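Local coordinates for protein glycoside transferase (Listeria monocytogenes, PDB 6R2M) that probably hydrolyses glycosidic bonds in exopolysaccharide as an extracellular glycoside hydrolase, although its family is loosely assigned a transferase activity, at residues N34-D39 / V73-K78; S137-V142 / K152-T157; T191-N196 / Q200-S205; T236-K241 / K282-L287. All coordinates share one frame; numbering follows the deposited sequence.

Contact 1 (N34-D39 / V73-K78)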
loop_
_atom_site.group_PDB
_atom_site.type_symbol
_atom_site.label_atom_id
_atom_site.label_comp_id
_atom_site.label_asym_id
_atom_site.label_seq_id
_atom_site.Cartn_x
_atom_site.Cartn_y
_atom_site.Cartn_z
ATOM N N ASN A 34 -3.202 -13.935 -19.446
ATOM C CA ASN A 34 -4.578 -13.512 -19.221
ATOM C C ASN A 34 -4.703 -12.034 -18.875
ATOM O O ASN A 34 -5.818 -11.571 -18.607
ATOM C CB ASN A 34 -5.220 -14.355 -18.120
ATOM C CG ASN A 34 -4.456 -14.307 -16.813
ATOM O OD1 ASN A 34 -3.486 -13.559 -16.650
ATOM N ND2 ASN A 34 -4.890 -15.123 -15.865
ATOM N N GLY A 35 -3.602 -11.287 -18.878
ATOM C CA GLY A 35 -3.664 -9.868 -18.614
ATOM C C GLY A 35 -3.494 -9.484 -17.169
ATOM O O GLY A 35 -3.545 -8.287 -16.852
ATOM N N LEU A 36 -3.293 -10.442 -16.272
ATOM C CA LEU A 36 -3.165 -10.082 -14.867
ATOM C C LEU A 36 -1.719 -9.748 -14.543
ATOM O O LEU A 36 -0.787 -10.266 -15.168
ATOM C CB LEU A 36 -3.670 -11.206 -13.959
ATOM C CG LEU A 36 -5.148 -11.550 -14.184
ATOM C CD1 LEU A 36 -5.697 -12.418 -13.063
ATOM C CD2 LEU A 36 -5.970 -10.279 -14.322
ATOM N N ILE A 37 -1.548 -8.855 -13.564
ATOM C CA ILE A 37 -0.226 -8.414 -13.123
ATOM C C ILE A 37 0.321 -9.405 -12.104
ATOM O O ILE A 37 -0.335 -9.704 -11.098
ATOM C CB ILE A 37 -0.305 -6.991 -12.538
ATOM C CG1 ILE A 37 -1.066 -6.046 -13.478
ATOM C CG2 ILE A 37 1.100 -6.454 -12.195
ATOM C CD1 ILE A 37 -0.505 -5.964 -14.868
ATOM N N VAL A 38 1.547 -9.904 -12.352
ATOM C CA VAL A 38 2.181 -10.927 -11.527
ATOM C C VAL A 38 3.218 -10.288 -10.605
ATOM O O VAL A 38 3.720 -9.186 -10.855
ATOM C CB VAL A 38 2.809 -12.018 -12.423
ATOM C CG1 VAL A 38 4.097 -11.510 -13.043
ATOM C CG2 VAL A 38 3.032 -13.303 -11.630
ATOM N N ASP A 39 3.553 -10.995 -9.518
ATOM C CA ASP A 39 4.491 -10.447 -8.542
ATOM C C ASP A 39 5.934 -10.499 -9.034
ATOM O O ASP A 39 6.702 -9.565 -8.787
ATOM C CB ASP A 39 4.337 -11.140 -7.174
ATOM C CG ASP A 39 4.430 -12.673 -7.228
ATOM O OD1 ASP A 39 4.321 -13.290 -8.305
ATOM O OD2 ASP A 39 4.592 -13.264 -6.135
ATOM N N VAL A 73 -9.572 -1.726 -14.589
ATOM C CA VAL A 73 -10.872 -1.885 -13.926
ATOM C C VAL A 73 -11.597 -3.103 -14.487
ATOM O O VAL A 73 -12.244 -3.852 -13.744
ATOM C CB VAL A 73 -11.732 -0.609 -14.057
ATOM C CG1 VAL A 73 -13.139 -0.833 -13.494
ATOM C CG2 VAL A 73 -11.083 0.540 -13.336
ATOM N N SER A 74 -11.481 -3.331 -15.798
ATOM C CA SER A 74 -12.109 -4.498 -16.414
ATOM C C SER A 74 -11.511 -5.793 -15.889
ATOM O O SER A 74 -12.247 -6.740 -15.587
ATOM C CB SER A 74 -11.983 -4.428 -17.934
ATOM O OG SER A 74 -12.889 -3.472 -18.456
ATOM N N HIS A 75 -10.180 -5.860 -15.780
ATOM C CA HIS A 75 -9.558 -7.054 -15.208
ATOM C C HIS A 75 -9.961 -7.234 -13.756
ATOM O O HIS A 75 -10.157 -8.361 -13.285
ATOM C CB HIS A 75 -8.029 -6.978 -15.307
ATOM C CG HIS A 75 -7.499 -7.131 -16.697
ATOM N ND1 HIS A 75 -7.826 -8.191 -17.511
ATOM C CD2 HIS A 75 -6.653 -6.352 -17.415
ATOM C CE1 HIS A 75 -7.215 -8.055 -18.676
ATOM N NE2 HIS A 75 -6.497 -6.946 -18.644
ATOM N N LEU A 76 -10.059 -6.131 -13.019
ATOM C CA LEU A 76 -10.525 -6.200 -11.641
ATOM C C LEU A 76 -11.926 -6.799 -11.562
ATOM O O LEU A 76 -12.190 -7.689 -10.745
ATOM C CB LEU A 76 -10.491 -4.802 -11.022
ATOM C CG LEU A 76 -10.746 -4.713 -9.525
ATOM C CD1 LEU A 76 -9.548 -5.283 -8.766
ATOM C CD2 LEU A 76 -11.013 -3.254 -9.140
ATOM N N GLU A 77 -12.829 -6.333 -12.423
ATOM C CA GLU A 77 -14.212 -6.798 -12.372
ATOM C C GLU A 77 -14.316 -8.260 -12.753
ATOM O O GLU A 77 -15.115 -8.998 -12.170
ATOM C CB GLU A 77 -15.089 -5.947 -13.284
ATOM C CG GLU A 77 -15.274 -4.544 -12.769
ATOM C CD GLU A 77 -15.900 -3.628 -13.788
ATOM O OE1 GLU A 77 -15.763 -3.906 -14.997
ATOM O OE2 GLU A 77 -16.515 -2.621 -13.379
ATOM N N LYS A 78 -13.514 -8.701 -13.721
ATOM C CA LYS A 78 -13.668 -10.060 -14.216
ATOM C C LYS A 78 -12.914 -11.093 -13.395
ATOM O O LYS A 78 -13.281 -12.273 -13.437
ATOM C CB LYS A 78 -13.227 -10.132 -15.677
ATOM C CG LYS A 78 -14.011 -9.175 -16.560
ATOM C CD LYS A 78 -14.269 -9.752 -17.941
ATOM C CE LYS A 78 -14.372 -8.658 -18.987
ATOM N NZ LYS A 78 -13.057 -8.425 -19.628
#
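The imidazole ring of H75 lies against the backbone of N34 and G35. The G35 carbonyl sits over one face of the ring, shifted toward its rim, with G35 O 3.7 Å from H75 CD2. N34 O approaches obliquely, 3.8 Å from H75 CE1. Both are van der Waals contacts between a flat ring and the peptide chain. With CG anti to its carbonyl carbon (chi1 -71°), H75 carries the ring out to the loop. L36 adds an oblique apolar touch at the root of the side chain, its CD2 methyl 4.0 Å from H75 CB. L36 is buried and also rests on N79, further along the same helix, and on A91. The loop is held in shape from within. N34 OD1 accepts a bond of 3.1 Å from L36 N, which comes from above the carbonyl plane. G35 sits at the bend between them with a positive phi (91°) and, lacking a side chain, lets the ring come close to the backbone. I53 of helix 50-62 also touches H75. Together this is an Asx turn laid on helix 66-79, in the loop that leads from helix 21-29 to helix 50-62.

Contact 2 (S137-V142 / K152-T157)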
loop_
_atom_site.group_PDB
_atom_site.type_symbol
_atom_site.label_atom_id
_atom_site.label_comp_id
_atom_site.label_asym_id
_atom_site.label_seq_id
_atom_site.Cartn_x
_atom_site.Cartn_y
_atom_site.Cartn_z
ATOM N N SER A 137 -15.678 -6.604 7.043
ATOM C CA SER A 137 -14.317 -6.838 7.523
ATOM C C SER A 137 -14.028 -6.013 8.785
ATOM O O SER A 137 -13.084 -5.233 8.879
ATOM C CB SER A 137 -13.321 -6.558 6.405
ATOM O OG SER A 137 -12.097 -7.199 6.712
ATOM N N ALA A 138 -14.869 -6.222 9.793
ATOM C CA ALA A 138 -14.841 -5.396 10.993
ATOM C C ALA A 138 -15.531 -6.148 12.114
ATOM O O ALA A 138 -16.424 -6.958 11.875
ATOM C CB ALA A 138 -15.541 -4.053 10.774
ATOM N N GLU A 139 -15.114 -5.860 13.342
ATOM C CA GLU A 139 -15.729 -6.418 14.538
ATOM C C GLU A 139 -16.176 -5.238 15.386
ATOM O O GLU A 139 -15.339 -4.476 15.886
ATOM C CB GLU A 139 -14.757 -7.330 15.283
ATOM C CG GLU A 139 -15.269 -7.824 16.632
ATOM C CD GLU A 139 -16.558 -8.625 16.525
ATOM O OE1 GLU A 139 -16.812 -9.220 15.461
ATOM O OE2 GLU A 139 -17.320 -8.663 17.518
ATOM N N GLN A 140 -17.497 -5.062 15.489
ATOM C CA GLN A 140 -18.109 -3.969 16.247
ATOM C C GLN A 140 -17.625 -2.601 15.769
ATOM O O GLN A 140 -17.397 -1.688 16.568
ATOM C CB GLN A 140 -17.868 -4.141 17.746
ATOM C CG GLN A 140 -18.692 -5.269 18.346
ATOM C CD GLN A 140 -20.122 -4.857 18.637
ATOM O OE1 GLN A 140 -20.864 -4.457 17.737
ATOM N NE2 GLN A 140 -20.514 -4.942 19.906
ATOM N N GLY A 141 -17.472 -2.459 14.453
ATOM C CA GLY A 141 -17.084 -1.205 13.849
ATOM C C GLY A 141 -15.590 -0.971 13.738
ATOM O O GLY A 141 -15.187 0.044 13.152
ATOM N N VAL A 142 -14.769 -1.861 14.282
ATOM C CA VAL A 142 -13.313 -1.737 14.255
ATOM C C VAL A 142 -12.776 -2.681 13.178
ATOM O O VAL A 142 -13.076 -3.878 13.232
ATOM C CB VAL A 142 -12.692 -2.080 15.619
ATOM C CG1 VAL A 142 -11.184 -1.852 15.612
ATOM C CG2 VAL A 142 -13.397 -1.284 16.731
ATOM N N LYS A 152 -17.864 -17.257 5.758
ATOM C CA LYS A 152 -18.608 -16.236 6.502
ATOM C C LYS A 152 -18.035 -16.079 7.909
ATOM O O LYS A 152 -18.737 -16.158 8.923
ATOM C CB LYS A 152 -20.106 -16.548 6.506
ATOM C CG LYS A 152 -20.614 -16.767 5.085
ATOM C CD LYS A 152 -22.117 -16.618 4.940
ATOM C CE LYS A 152 -22.499 -16.509 3.471
ATOM N NZ LYS A 152 -21.979 -17.658 2.668
ATOM N N LYS A 153 -16.723 -15.844 7.956
ATOM C CA LYS A 153 -15.998 -15.652 9.201
ATOM C C LYS A 153 -15.070 -14.463 9.042
ATOM O O LYS A 153 -14.439 -14.302 7.994
ATOM C CB LYS A 153 -15.194 -16.899 9.585
ATOM C CG LYS A 153 -15.961 -18.204 9.451
ATOM C CD LYS A 153 -16.555 -18.672 10.777
ATOM C CE LYS A 153 -17.693 -19.678 10.554
ATOM N NZ LYS A 153 -17.492 -20.534 9.341
ATOM N N LYS A 154 -14.990 -13.639 10.080
ATOM C CA LYS A 154 -14.093 -12.491 10.102
ATOM C C LYS A 154 -12.737 -12.880 10.690
ATOM O O LYS A 154 -12.631 -13.796 11.512
ATOM C CB LYS A 154 -14.697 -11.350 10.929
ATOM C CG LYS A 154 -16.117 -10.924 10.528
ATOM C CD LYS A 154 -16.950 -10.569 11.762
ATOM C CE LYS A 154 -18.058 -9.567 11.455
ATOM N NZ LYS A 154 -18.429 -9.536 10.018
ATOM N N ALA A 155 -11.695 -12.167 10.268
ATOM C CA ALA A 155 -10.394 -12.308 10.910
ATOM C C ALA A 155 -10.471 -11.866 12.370
ATOM O O ALA A 155 -11.277 -11.009 12.742
ATOM C CB ALA A 155 -9.335 -11.481 10.177
ATOM N N ASP A 156 -9.613 -12.448 13.207
ATOM C CA ASP A 156 -9.547 -12.027 14.600
ATOM C C ASP A 156 -8.307 -11.188 14.884
ATOM O O ASP A 156 -7.967 -10.969 16.049
ATOM C CB ASP A 156 -9.608 -13.230 15.543
ATOM C CG ASP A 156 -8.569 -14.285 15.228
ATOM O OD1 ASP A 156 -7.539 -13.971 14.589
ATOM O OD2 ASP A 156 -8.780 -15.449 15.637
ATOM N N THR A 157 -7.626 -10.714 13.842
ATOM C CA THR A 157 -6.479 -9.838 13.999
ATOM C C THR A 157 -6.711 -8.566 13.203
ATOM O O THR A 157 -7.393 -8.579 12.172
ATOM C CB THR A 157 -5.162 -10.481 13.505
ATOM O OG1 THR A 157 -5.291 -10.874 12.131
ATOM C CG2 THR A 157 -4.820 -11.700 14.321
#
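E139 and K154 cross at about a right angle where two short beta hairpins meet. One hairpin turns through a type I' beta turn from E139 to V142. The other carries K154 just after a G1 beta bulge, in which K152 and K153 both face D148. The K154 side chain sets out toward the first hairpin and bends at chi2 (142°), which lays its far carbons along the A138 carbonyl. K154 CE comes within 3.1 Å of A138 O, a close CH to oxygen approach. K154 CD is 3.7 Å from the same oxygen. The glutamate comes from the side with only a light touch, E139 OE1 to K154 CD 3.9 Å. The two charges do not pair, since E139 OE1 and K154 NZ are 5.7 Å apart. The ammonium group has another partner, the Y136 carbonyl at the end of helix 120-136. The negative end of that helix dipole probably favours the lysine there. K154 also touches Y147 of the neighbouring strand, and A155 bonds through its backbone to F146. The turn of the first hairpin is closed by two backbone bonds, E139 N to V142 O at 2.8 Å and V142 N to E139 O at 3.1 Å.

Contact 3 (T191-N196 / Q200-S205)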
loop_
_atom_site.group_PDB
_atom_site.type_symbol
_atom_site.label_atom_id
_atom_site.label_comp_id
_atom_site.label_asym_id
_atom_site.label_seq_id
_atom_site.Cartn_x
_atom_site.Cartn_y
_atom_site.Cartn_z
ATOM N N THR A 191 4.284 -2.318 17.831
ATOM C CA THR A 191 3.569 -3.589 17.884
ATOM C C THR A 191 2.614 -3.646 16.704
ATOM O O THR A 191 1.719 -2.801 16.596
ATOM C CB THR A 191 2.767 -3.708 19.174
ATOM O OG1 THR A 191 2.020 -2.502 19.355
ATOM C CG2 THR A 191 3.667 -3.937 20.363
ATOM N N GLU A 192 2.784 -4.632 15.833
ATOM C CA GLU A 192 2.069 -4.602 14.565
ATOM C C GLU A 192 0.643 -5.117 14.653
ATOM O O GLU A 192 -0.151 -4.830 13.750
ATOM C CB GLU A 192 2.806 -5.441 13.520
ATOM C CG GLU A 192 4.217 -4.953 13.238
ATOM C CD GLU A 192 5.280 -5.716 14.016
ATOM O OE1 GLU A 192 4.974 -6.238 15.109
ATOM O OE2 GLU A 192 6.429 -5.805 13.522
ATOM N N VAL A 193 0.299 -5.879 15.685
ATOM C CA VAL A 193 -0.940 -6.647 15.692
ATOM C C VAL A 193 -1.828 -6.194 16.844
ATOM O O VAL A 193 -1.381 -6.107 17.994
ATOM C CB VAL A 193 -0.664 -8.158 15.794
ATOM C CG1 VAL A 193 -1.975 -8.928 15.772
ATOM C CG2 VAL A 193 0.221 -8.622 14.650
ATOM N N PHE A 194 -3.096 -5.953 16.536
ATOM C CA PHE A 194 -4.109 -5.616 17.524
ATOM C C PHE A 194 -5.088 -6.783 17.566
ATOM O O PHE A 194 -5.653 -7.158 16.536
ATOM C CB PHE A 194 -4.780 -4.290 17.146
ATOM C CG PHE A 194 -5.836 -3.828 18.113
ATOM C CD1 PHE A 194 -5.487 -3.164 19.277
ATOM C CD2 PHE A 194 -7.179 -4.024 17.826
ATOM C CE1 PHE A 194 -6.463 -2.724 20.159
ATOM C CE2 PHE A 194 -8.158 -3.587 18.706
ATOM C CZ PHE A 194 -7.795 -2.941 19.874
ATOM N N GLN A 195 -5.213 -7.417 18.729
ATOM C CA GLN A 195 -6.058 -8.599 18.851
ATOM C C GLN A 195 -6.588 -8.646 20.271
ATOM O O GLN A 195 -5.821 -8.462 21.224
ATOM C CB GLN A 195 -5.299 -9.889 18.519
ATOM C CG GLN A 195 -6.148 -11.162 18.677
ATOM C CD GLN A 195 -5.409 -12.418 18.260
ATOM O OE1 GLN A 195 -4.189 -12.416 18.129
ATOM N NE2 GLN A 195 -6.151 -13.505 18.047
ATOM N N ASN A 196 -7.891 -8.883 20.404
ATOM C CA ASN A 196 -8.532 -8.947 21.713
ATOM C C ASN A 196 -8.223 -7.698 22.539
ATOM O O ASN A 196 -7.900 -7.770 23.728
ATOM C CB ASN A 196 -8.109 -10.220 22.448
ATOM C CG ASN A 196 -9.088 -10.621 23.524
ATOM O OD1 ASN A 196 -8.807 -10.496 24.713
ATOM N ND2 ASN A 196 -10.253 -11.106 23.109
ATOM N N GLN A 200 0.327 -6.819 20.158
ATOM C CA GLN A 200 1.391 -7.808 20.158
ATOM C C GLN A 200 2.263 -7.587 18.930
ATOM O O GLN A 200 1.856 -6.940 17.962
ATOM C CB GLN A 200 0.824 -9.236 20.157
ATOM C CG GLN A 200 0.065 -9.583 18.879
ATOM C CD GLN A 200 -1.430 -9.820 19.071
ATOM O OE1 GLN A 200 -2.126 -9.026 19.708
ATOM N NE2 GLN A 200 -1.936 -10.896 18.468
ATOM N N TYR A 201 3.483 -8.115 18.990
ATOM C CA TYR A 201 4.363 -8.066 17.832
ATOM C C TYR A 201 4.031 -9.199 16.868
ATOM O O TYR A 201 3.538 -10.263 17.253
ATOM C CB TYR A 201 5.842 -8.129 18.246
ATOM C CG TYR A 201 6.359 -6.861 18.932
ATOM C CD1 TYR A 201 6.683 -5.720 18.196
ATOM C CD2 TYR A 201 6.517 -6.813 20.314
ATOM C CE1 TYR A 201 7.143 -4.563 18.826
ATOM C CE2 TYR A 201 6.988 -5.678 20.942
ATOM C CZ TYR A 201 7.310 -4.558 20.195
ATOM O OH TYR A 201 7.774 -3.421 20.828
ATOM N N ALA A 202 4.310 -8.953 15.590
ATOM C CA ALA A 202 3.973 -9.920 14.557
ATOM C C ALA A 202 4.872 -11.146 14.623
ATOM O O ALA A 202 4.445 -12.252 14.260
ATOM C CB ALA A 202 4.078 -9.262 13.182
ATOM N N ASP A 203 6.104 -10.974 15.079
ATOM C CA ASP A 203 7.116 -12.020 15.081
ATOM C C ASP A 203 7.888 -11.932 16.381
ATOM O O ASP A 203 8.064 -10.836 16.927
ATOM C CB ASP A 203 8.060 -11.862 13.875
ATOM C CG ASP A 203 9.081 -12.972 13.783
ATOM O OD1 ASP A 203 8.736 -14.047 13.257
ATOM O OD2 ASP A 203 10.224 -12.764 14.235
ATOM N N PRO A 204 8.339 -13.059 16.936
ATOM C CA PRO A 204 9.026 -12.998 18.232
ATOM C C PRO A 204 10.356 -12.257 18.201
ATOM O O PRO A 204 10.806 -11.808 19.258
ATOM C CB PRO A 204 9.214 -14.474 18.621
ATOM C CG PRO A 204 8.724 -15.283 17.474
ATOM C CD PRO A 204 7.861 -14.414 16.619
ATOM N N SER A 205 10.997 -12.094 17.044
ATOM C CA SER A 205 12.322 -11.478 17.065
ATOM C C SER A 205 12.596 -10.468 15.962
ATOM O O SER A 205 13.556 -9.704 16.099
ATOM C CB SER A 205 13.407 -12.557 17.011
ATOM O OG SER A 205 13.205 -13.403 15.897
HETATM O O HOH W 1 7.430 -8.135 14.901
#
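Q195 OE1 accepts from Q200 NE2 at 2.7 Å, side chain to side chain across an antiparallel hairpin. The donor meets a lone pair in the carbonyl plane, and the two amide planes are only 18° apart. The hairpin has a classic beta bulge, in which E192 and V193 both face Q200. V193 and Q200 form a hydrogen-bonded pair, with V193 N to Q200 O at 3.0 Å and Q200 N to V193 O at 2.8 Å. The Q200 chain starts between its backbone N and carbonyl carbon (chi1 66°) and then bends over V193. This brings NE2 within 3.3 Å of V193 CG1 and aims it at Q195. From within the bulge, E192 OE1 takes the A202 N-H at 2.8 Å from above the carboxylate plane. E192 OE2 has a weak outside bond to Q212. A water accepts from D203 N and can donate to E192 OE2, though other acceptors compete for its protons. The Y201 ring is packed by T191 and also makes a cation-pi contact with R250. The T191 methyl stands over the centre of the ring, with CG2 3.7 Å from the Y201 centroid and 12° off the ring normal.

Contact 4 (T236-K241 / K282-L287)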
loop_
_atom_site.group_PDB
_atom_site.type_symbol
_atom_site.label_atom_id
_atom_site.label_comp_id
_atom_site.label_asym_id
_atom_site.label_seq_id
_atom_site.Cartn_x
_atom_site.Cartn_y
_atom_site.Cartn_z
ATOM N N THR A 236 18.412 8.172 13.655
ATOM C CA THR A 236 19.734 7.732 14.092
ATOM C C THR A 236 20.323 6.680 13.153
ATOM O O THR A 236 21.545 6.632 12.972
ATOM C CB THR A 236 19.682 7.207 15.530
ATOM O OG1 THR A 236 18.836 6.047 15.606
ATOM C CG2 THR A 236 19.160 8.282 16.475
ATOM N N GLU A 237 19.483 5.848 12.533
ATOM C CA GLU A 237 19.976 4.933 11.505
ATOM C C GLU A 237 20.532 5.706 10.315
ATOM O O GLU A 237 21.644 5.434 9.844
ATOM C CB GLU A 237 18.860 3.985 11.049
ATOM C CG GLU A 237 18.574 2.839 11.998
ATOM C CD GLU A 237 19.774 1.921 12.173
ATOM O OE1 GLU A 237 19.998 1.020 11.324
ATOM O OE2 GLU A 237 20.503 2.118 13.167
ATOM N N LEU A 238 19.776 6.693 9.822
ATOM C CA LEU A 238 20.255 7.472 8.679
ATOM C C LEU A 238 21.536 8.225 9.018
ATOM O O LEU A 238 22.480 8.263 8.216
ATOM C CB LEU A 238 19.170 8.443 8.228
ATOM C CG LEU A 238 18.135 7.859 7.275
ATOM C CD1 LEU A 238 17.096 8.926 6.964
ATOM C CD2 LEU A 238 18.789 7.334 5.993
ATOM N N ALA A 239 21.592 8.826 10.207
ATOM C CA ALA A 239 22.771 9.599 10.589
ATOM C C ALA A 239 23.994 8.711 10.773
ATOM O O ALA A 239 25.112 9.105 10.411
ATOM C CB ALA A 239 22.488 10.380 11.870
ATOM N N SER A 240 23.818 7.520 11.339
ATOM C CA SER A 240 24.979 6.697 11.658
ATOM C C SER A 240 25.390 5.784 10.514
ATOM O O SER A 240 26.585 5.511 10.353
ATOM C CB SER A 240 24.719 5.858 12.917
ATOM O OG SER A 240 23.664 4.928 12.722
ATOM N N LYS A 241 24.438 5.330 9.699
ATOM C CA LYS A 241 24.718 4.364 8.651
ATOM C C LYS A 241 24.461 4.889 7.251
ATOM O O LYS A 241 24.938 4.277 6.287
ATOM C CB LYS A 241 23.886 3.091 8.864
ATOM C CG LYS A 241 24.167 2.417 10.210
ATOM C CD LYS A 241 23.094 1.423 10.590
ATOM C CE LYS A 241 23.272 0.953 12.033
ATOM N NZ LYS A 241 22.426 -0.237 12.341
ATOM N N LYS A 282 15.247 14.189 1.122
ATOM C CA LYS A 282 16.233 14.211 0.040
ATOM C C LYS A 282 17.173 13.014 0.128
ATOM O O LYS A 282 17.495 12.384 -0.891
ATOM C CB LYS A 282 17.042 15.507 0.101
ATOM C CG LYS A 282 16.289 16.763 -0.282
ATOM C CD LYS A 282 17.213 17.982 -0.241
ATOM C CE LYS A 282 16.704 19.029 0.744
ATOM N NZ LYS A 282 16.131 20.230 0.065
ATOM N N ILE A 283 17.639 12.703 1.340
ATOM C CA ILE A 283 18.546 11.574 1.540
ATOM C C ILE A 283 17.891 10.267 1.119
ATOM O O ILE A 283 18.512 9.439 0.448
ATOM C CB ILE A 283 19.015 11.530 3.005
ATOM C CG1 ILE A 283 19.907 12.753 3.274
ATOM C CG2 ILE A 283 19.762 10.232 3.284
ATOM C CD1 ILE A 283 20.215 12.974 4.745
ATOM N N THR A 284 16.629 10.061 1.490
ATOM C CA THR A 284 16.015 8.784 1.162
ATOM C C THR A 284 15.523 8.737 -0.278
ATOM O O THR A 284 15.388 7.642 -0.832
ATOM C CB THR A 284 14.875 8.462 2.133
ATOM O OG1 THR A 284 13.849 9.463 2.056
ATOM C CG2 THR A 284 15.406 8.404 3.576
ATOM N N LYS A 285 15.241 9.889 -0.895
ATOM C CA LYS A 285 14.983 9.889 -2.329
ATOM C C LYS A 285 16.206 9.395 -3.095
ATOM O O LYS A 285 16.083 8.588 -4.022
ATOM C CB LYS A 285 14.573 11.284 -2.802
ATOM C CG LYS A 285 14.226 11.321 -4.290
ATOM C CD LYS A 285 13.476 12.589 -4.650
ATOM C CE LYS A 285 12.791 12.473 -6.011
ATOM N NZ LYS A 285 13.733 12.676 -7.142
ATOM N N GLU A 286 17.399 9.857 -2.710
ATOM C CA GLU A 286 18.607 9.388 -3.386
ATOM C C GLU A 286 18.840 7.903 -3.133
ATOM O O GLU A 286 19.317 7.191 -4.026
ATOM C CB GLU A 286 19.817 10.203 -2.943
ATOM C CG GLU A 286 19.745 11.672 -3.326
ATOM C CD GLU A 286 21.052 12.398 -3.074
ATOM O OE1 GLU A 286 22.108 11.735 -3.073
ATOM O OE2 GLU A 286 21.022 13.633 -2.872
ATOM N N LEU A 287 18.496 7.413 -1.936
ATOM C CA LEU A 287 18.620 5.987 -1.660
ATOM C C LEU A 287 17.628 5.182 -2.489
ATOM O O LEU A 287 17.944 4.074 -2.942
ATOM C CB LEU A 287 18.429 5.731 -0.161
ATOM C CG LEU A 287 19.654 6.123 0.687
ATOM C CD1 LEU A 287 19.309 6.239 2.174
ATOM C CD2 LEU A 287 20.767 5.089 0.502
#
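L238 fills the tight part of this helix-helix contact, and the charged pair E237 and K241 takes no part in it. The segments 236-241 and 282-287, on helices 228-241 and 278-290, cross at 68° with their axes 12.0 Å apart. At this distance they meet through side-chain ends alone. L238 splits its methyls between partners: CD1 lies 3.8 Å from T284 CG2, while CD2 reaches L287 CD1 at 4.0 Å and I283 CG2 at 4.1 Å. L238 runs antiparallel past both I283 and L287 but crosses T284 at about a right angle. T284 turns its methyl to L238 because its hydroxyl takes the position between backbone N and carbonyl carbon (chi1 61°). That hydroxyl bonds to T269 of helix 262-274. F272 of the same helix touches both L238 and T284, so the packed side continues into a third helix. The loose side is at I283, which is exposed and gives only one methyl to the contact. On helix 228-241, K241 NZ and E237 OE1 form a salt bridge at 2.9 Å on the syn lone pair, and E237 also bonds to Y248. In the last turns of that helix, T236 O accepts from both S240 N and S240 OG, which arrive from opposite faces of the carbonyl plane.

How the contacts relate
All four contacts are partly buried and lie 18 to 22 Å from the chain centre, toward the outside of what looks like an alpha/alpha barrel of the kind found in glycoside hydrolase family 8. Contacts 1 and 4 involve helices and lie on opposite sides of that centre. Contact 1 sets a ring on a loop backbone, and contact 4 is purely methyl packing between helices. Contacts 2 and 3 belong to the hairpin region and join at strand 193-195, where D156 and T157 of contact 2 pack on V193 and Q195 of contact 3. Contact 3 has the largest buried area and is the one with hydrogen bonds between its segments. Contact 2 relies on a lysine chain bound outside.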